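Local coordinates for beta-ketoacyl-[acyl-carrier-protein] synthase III (Pseudomonas aeruginosa, PDB 2X3E) that probably catalyses the first condensation of fatty acid synthesis, joining an acetyl group from acetyl-CoA to two carbons of malonyl-ACP, at residues A[16-22]-A[42-48]; A[9-13]-A[63-68]. The protein carries 1 engineered substitution. All coordinates share one frame; numbering follows the deposited sequence.

Contact 1. Residues A[16-22]-A[42-48]; sequences PEAVLSN and VRQRHIA
Leu20 and Ile47 meet at the apolar centre of a two-stranded antiparallel ribbon built round strands 19-21 and 44-46, with Leu20 CB 3.9 Å from Ile47 CG1. Leu20 shares its face of the ribbon with Arg45 and lies against the aliphatic part of that side chain, its CB 3.7 Å from Arg45 CD. The other face carries Val19, which wedges between two neighbours: CG1 meets CB and the amide oxygen of Gln44, while CG2 sits over one face of the His46 ring, 3.8 Å from the centroid, a CH-pi contact offset toward the rim. With CG1 anti to the backbone N (chi1 176°), CG1 reaches Gln44 and CG2, beside that N, reaches His46. The nearest side-chain atoms of Val42 and Asn280, a predicted active-site residue, are about 6 Å apart.

Leu20 N donates to Arg45 O, while the return bond from Arg45 N to Leu20 O is weak. Toward the loop end, Pro16 O accepts from His46 ND1 at 2.7 Å, close to the ring plane, which fixes the rotation of the imidazole. Gln44 NE2 reaches outside the ribbon to Glu277 O.

At the polar edge two kinks in the Arg45 chain carry its guanidinium back along the partner strand. NH2 bonds Leu20 O at 2.9 Å. NH1 also donates to Ala155 O, and together with NH2 it holds Asn22 OD1, at 3.1 and 2.8 Å; this oxygen lies close to the guanidinium plane, in an amide turned 35° from it.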
loop_
_atom_site.group_PDB
_atom_site.type_symbol
_atom_site.label_atom_id
_atom_site.label_comp_id
_atom_site.label_asym_id
_atom_site.label_seq_id
_atom_site.Cartn_x
_atom_site.Cartn_y
_atom_site.Cartn_z
ATOM N N PRO A 16 18.010 4.726 13.661
ATOM C CA PRO A 16 17.865 5.361 14.965
ATOM C C PRO A 16 19.141 5.224 15.790
ATOM O O PRO A 16 19.921 4.292 15.588
ATOM C CB PRO A 16 16.693 4.609 15.618
ATOM C CG PRO A 16 16.434 3.418 14.782
ATOM C CD PRO A 16 17.048 3.628 13.448
ATOM N N GLU A 17 19.342 6.166 16.701
ATOM C CA GLU A 17 20.580 6.271 17.455
ATOM C C GLU A 17 20.788 5.088 18.403
ATOM O O GLU A 17 21.888 4.529 18.474
ATOM C CB GLU A 17 20.583 7.577 18.243
ATOM C CG GLU A 17 21.947 8.004 18.727
ATOM C CD GLU A 17 21.925 9.393 19.324
ATOM O OE1 GLU A 17 21.648 9.514 20.534
ATOM O OE2 GLU A 17 22.186 10.363 18.581
ATOM N N ALA A 18 19.728 4.712 19.118
ATOM C CA ALA A 18 19.803 3.660 20.131
ATOM C C ALA A 18 20.134 2.314 19.506
ATOM O O ALA A 18 19.598 1.955 18.460
ATOM C CB ALA A 18 18.493 3.573 20.920
ATOM N N VAL A 19 21.029 1.576 20.154
ATOM C CA VAL A 19 21.466 0.285 19.658
ATOM C C VAL A 19 21.265 -0.764 20.751
ATOM O O VAL A 19 21.539 -0.505 21.920
ATOM C CB VAL A 19 22.944 0.348 19.217
ATOM C CG1 VAL A 19 23.435 -1.014 18.779
ATOM C CG2 VAL A 19 23.120 1.350 18.082
ATOM N N LEU A 20 20.768 -1.936 20.362
ATOM C CA LEU A 20 20.634 -3.074 21.266
ATOM C C LEU A 20 21.752 -4.078 20.976
ATOM O O LEU A 20 21.785 -4.697 19.910
ATOM C CB LEU A 20 19.261 -3.734 21.102
ATOM C CG LEU A 20 18.941 -4.912 22.032
ATOM C CD1 LEU A 20 18.745 -4.429 23.459
ATOM C CD2 LEU A 20 17.704 -5.671 21.555
ATOM N N SER A 21 22.667 -4.229 21.925
ATOM C CA SER A 21 23.782 -5.173 21.792
ATOM C C SER A 21 23.381 -6.557 22.278
ATOM O O SER A 21 22.388 -6.710 22.996
ATOM C CB SER A 21 24.976 -4.694 22.613
ATOM O OG SER A 21 24.689 -4.786 23.994
ATOM N N ASN A 22 24.172 -7.560 21.907
ATOM C CA ASN A 22 23.969 -8.915 22.407
ATOM C C ASN A 22 24.068 -8.979 23.925
ATOM O O ASN A 22 23.265 -9.656 24.572
ATOM C CB ASN A 22 24.967 -9.884 21.771
ATOM C CG ASN A 22 24.646 -10.178 20.320
ATOM O OD1 ASN A 22 23.765 -9.560 19.732
ATOM N ND2 ASN A 22 25.363 -11.131 19.736
ATOM N N VAL A 42 23.663 -11.665 13.928
ATOM C CA VAL A 42 23.424 -10.254 14.184
ATOM C C VAL A 42 24.087 -9.877 15.507
ATOM O O VAL A 42 23.837 -10.513 16.531
ATOM C CB VAL A 42 21.917 -9.950 14.272
ATOM C CG1 VAL A 42 21.682 -8.492 14.645
ATOM C CG2 VAL A 42 21.233 -10.287 12.958
ATOM N N ARG A 43 24.932 -8.850 15.471
ATOM C CA ARG A 43 25.632 -8.384 16.665
ATOM C C ARG A 43 25.024 -7.106 17.239
ATOM O O ARG A 43 25.130 -6.856 18.436
ATOM C CB ARG A 43 27.121 -8.199 16.376
ATOM C CG ARG A 43 27.811 -9.501 15.967
ATOM C CD ARG A 43 29.221 -9.635 16.540
ATOM N NE ARG A 43 29.768 -10.974 16.312
ATOM C CZ ARG A 43 30.931 -11.423 16.791
ATOM N NH1 ARG A 43 31.710 -10.646 17.541
ATOM N NH2 ARG A 43 31.323 -12.665 16.515
ATOM N N GLN A 44 24.390 -6.291 16.398
ATOM C CA GLN A 44 23.619 -5.167 16.913
ATOM C C GLN A 44 22.429 -4.796 16.042
ATOM O O GLN A 44 22.349 -5.154 14.861
ATOM C CB GLN A 44 24.511 -3.944 17.181
ATOM C CG GLN A 44 25.355 -3.468 16.013
ATOM C CD GLN A 44 25.832 -2.024 16.180
ATOM O OE1 GLN A 44 26.450 -1.668 17.186
ATOM N NE2 GLN A 44 25.552 -1.192 15.184
ATOM N N ARG A 45 21.495 -4.083 16.654
ATOM C CA ARG A 45 20.297 -3.645 15.970
ATOM C C ARG A 45 19.866 -2.286 16.528
ATOM O O ARG A 45 19.983 -2.027 17.732
ATOM C CB ARG A 45 19.184 -4.717 16.011
ATOM C CG ARG A 45 18.694 -5.238 17.377
ATOM C CD ARG A 45 19.730 -5.979 18.224
ATOM N NE ARG A 45 19.983 -7.381 17.891
ATOM C CZ ARG A 45 20.959 -8.109 18.435
ATOM N NH1 ARG A 45 21.126 -9.376 18.085
ATOM N NH2 ARG A 45 21.787 -7.581 19.335
ATOM N N HIS A 46 19.433 -1.407 15.629
ATOM C CA HIS A 46 19.053 -0.052 15.999
ATOM C C HIS A 46 17.578 -0.034 16.387
ATOM O O HIS A 46 16.748 -0.691 15.745
ATOM C CB HIS A 46 19.353 0.922 14.857
ATOM C CG HIS A 46 20.819 1.094 14.596
ATOM N ND1 HIS A 46 21.515 2.217 14.985
ATOM C CD2 HIS A 46 21.721 0.278 14.000
ATOM C CE1 HIS A 46 22.785 2.086 14.641
ATOM N NE2 HIS A 46 22.937 0.918 14.044
ATOM N N ILE A 47 17.268 0.704 17.454
ATOM C CA ILE A 47 15.953 0.652 18.089
ATOM C C ILE A 47 15.303 2.037 18.047
ATOM O O ILE A 47 15.845 3.005 18.580
ATOM C CB ILE A 47 16.070 0.144 19.555
ATOM C CG1 ILE A 47 16.711 -1.253 19.596
ATOM C CG2 ILE A 47 14.710 0.110 20.234
ATOM C CD1 ILE A 47 15.892 -2.343 18.911
ATOM N N ALA A 48 14.136 2.117 17.413
ATOM C CA ALA A 48 13.476 3.400 17.159
ATOM C C ALA A 48 13.046 4.124 18.434
ATOM O O ALA A 48 13.092 5.352 18.493
ATOM C CB ALA A 48 12.283 3.204 16.234
HETATM O O HOH W 1 26.621 -7.385 20.319
#

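Contact 2. Residues A[9-13]-A[63-68]; sequences CGLGS and AALASA
Gly10 and Gly12 of strand 5-14 lie directly against Ala68 and Ala64 of helix 53-68, a close helix-on-sheet packing within the layered alpha/beta architecture of the thiolase-like fold. The strand is at one end of a five-stranded mixed sheet, where Cys9 and Gly10 together face Val165 of the adjacent strand 160-169 as a classic beta bulge. The short segments run in nearly opposed directions, at 149°, with their axes approaching to 5.7 Å.

The close approach is of backbone to backbone, with small methyl groups between. The CA atoms of Gly12 and Ala64 are 3.9 Å apart; neither glycine carries a side chain, and the bare CA atoms lie against the helix. The methyls come from the helix: Ala64 CB rests 3.6 Å from Gly12 N, and Ala63 CB meets Gly12 CA. At the far end Ala68 CB lies near Cys9 SG and Gly10 CA. Leu11 turns its side chain away from the helix, toward Leu290 and Leu294 of helix 285-295, so this part of the strand lies between two helices.

The polar contacts gather round Ser67 and Cys9. Ala68 CA makes a CA-H...O contact with Cys9 O at 3.3 Å, and a water bridges the same stretch, donating to Ser67 O and weakly to Cys9 O.

One direct hydrogen bond joins helix to strand. With OG anti to the backbone N (chi1 173°), the Ser67 hydroxyl reaches Leu11 N; it also donates to Val327 O near the chain end. Leu11 N donates to Ser67 OG at 3.1 Å, almost straight at 170°.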
loop_
_atom_site.group_PDB
_atom_site.type_symbol
_atom_site.label_atom_id
_atom_site.label_comp_id
_atom_site.label_asym_id
_atom_site.label_seq_id
_atom_site.Cartn_x
_atom_site.Cartn_y
_atom_site.Cartn_z
ATOM N N CYS A 9 18.311 7.507 -9.134
ATOM C CA CYS A 9 19.208 8.666 -9.188
ATOM C C CYS A 9 19.574 9.257 -7.821
ATOM O O CYS A 9 20.275 10.255 -7.763
ATOM C CB CYS A 9 18.620 9.750 -10.103
ATOM S SG CYS A 9 17.025 10.417 -9.601
ATOM N N GLY A 10 19.146 8.617 -6.732
ATOM C CA GLY A 10 19.450 9.097 -5.382
ATOM C C GLY A 10 19.253 8.015 -4.341
ATOM O O GLY A 10 18.397 7.145 -4.500
ATOM N N LEU A 11 20.066 8.060 -3.285
ATOM C CA LEU A 11 19.989 7.098 -2.185
ATOM C C LEU A 11 20.226 7.828 -0.874
ATOM O O LEU A 11 21.095 8.693 -0.785
ATOM C CB LEU A 11 21.033 5.985 -2.360
ATOM C CG LEU A 11 21.113 4.895 -1.284
ATOM C CD1 LEU A 11 19.909 3.980 -1.336
ATOM C CD2 LEU A 11 22.397 4.091 -1.436
ATOM N N GLY A 12 19.443 7.479 0.138
ATOM C CA GLY A 12 19.639 7.994 1.486
ATOM C C GLY A 12 19.115 7.000 2.496
ATOM O O GLY A 12 18.391 6.068 2.147
ATOM N N SER A 13 19.498 7.179 3.749
ATOM C CA SER A 13 19.067 6.269 4.804
ATOM C C SER A 13 19.148 6.936 6.160
ATOM O O SER A 13 19.794 7.978 6.316
ATOM C CB SER A 13 19.922 5.004 4.798
ATOM O OG SER A 13 21.247 5.276 5.227
ATOM N N ALA A 63 17.745 12.869 2.994
ATOM C CA ALA A 63 19.094 12.507 2.546
ATOM C C ALA A 63 19.087 12.029 1.092
ATOM O O ALA A 63 19.994 12.355 0.321
ATOM C CB ALA A 63 19.699 11.428 3.455
ATOM N N ALA A 64 18.057 11.274 0.722
ATOM C CA ALA A 64 17.915 10.772 -0.649
ATOM C C ALA A 64 17.725 11.906 -1.659
ATOM O O ALA A 64 18.258 11.838 -2.765
ATOM C CB ALA A 64 16.767 9.778 -0.737
ATOM N N LEU A 65 16.970 12.935 -1.278
ATOM C CA LEU A 65 16.745 14.099 -2.140
ATOM C C LEU A 65 18.034 14.888 -2.353
ATOM O O LEU A 65 18.303 15.355 -3.461
ATOM C CB LEU A 65 15.670 15.018 -1.545
ATOM C CG LEU A 65 14.235 14.499 -1.588
ATOM C CD1 LEU A 65 13.349 15.353 -0.699
ATOM C CD2 LEU A 65 13.697 14.461 -3.017
ATOM N N ALA A 66 18.816 15.042 -1.285
ATOM C CA ALA A 66 20.129 15.678 -1.363
ATOM C C ALA A 66 21.040 14.901 -2.303
ATOM O O ALA A 66 21.703 15.492 -3.147
ATOM C CB ALA A 66 20.763 15.792 0.032
ATOM N N SER A 67 21.057 13.576 -2.160
ATOM C CA SER A 67 21.837 12.689 -3.039
ATOM C C SER A 67 21.467 12.859 -4.524
ATOM O O SER A 67 22.342 12.931 -5.384
ATOM C CB SER A 67 21.624 11.228 -2.612
ATOM O OG SER A 67 22.220 10.313 -3.516
ATOM N N ALA A 68 20.170 12.934 -4.809
ATOM C CA ALA A 68 19.678 13.094 -6.187
ATOM C C ALA A 68 19.864 14.513 -6.746
ATOM O O ALA A 68 19.749 14.729 -7.959
ATOM C CB ALA A 68 18.217 12.700 -6.260
HETATM O O HOH W 2 23.443 10.846 -6.716
#

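Overall arrangement
Contacts 1 and 2 illustrate how a chain can close a small loop within a larger one: strand 5-14 leads into strand 19-21, and strand 44-46 is followed by helix 53-68, so the ribbon pairing of 16-22 with 42-48 falls between the two halves of contact 2. Their centres lie 24 Å apart, and beyond this continuity of chain the two do not touch. Contact 2 joins an end strand of the five-stranded sheet to a helix, away from the annotated sites. Contact 1 belongs to a separate two-stranded ribbon, and its Val42 lies near the predicted active-site residue Asn280. One early portion of the chain thus builds both the sheet edge and the separate ribbon.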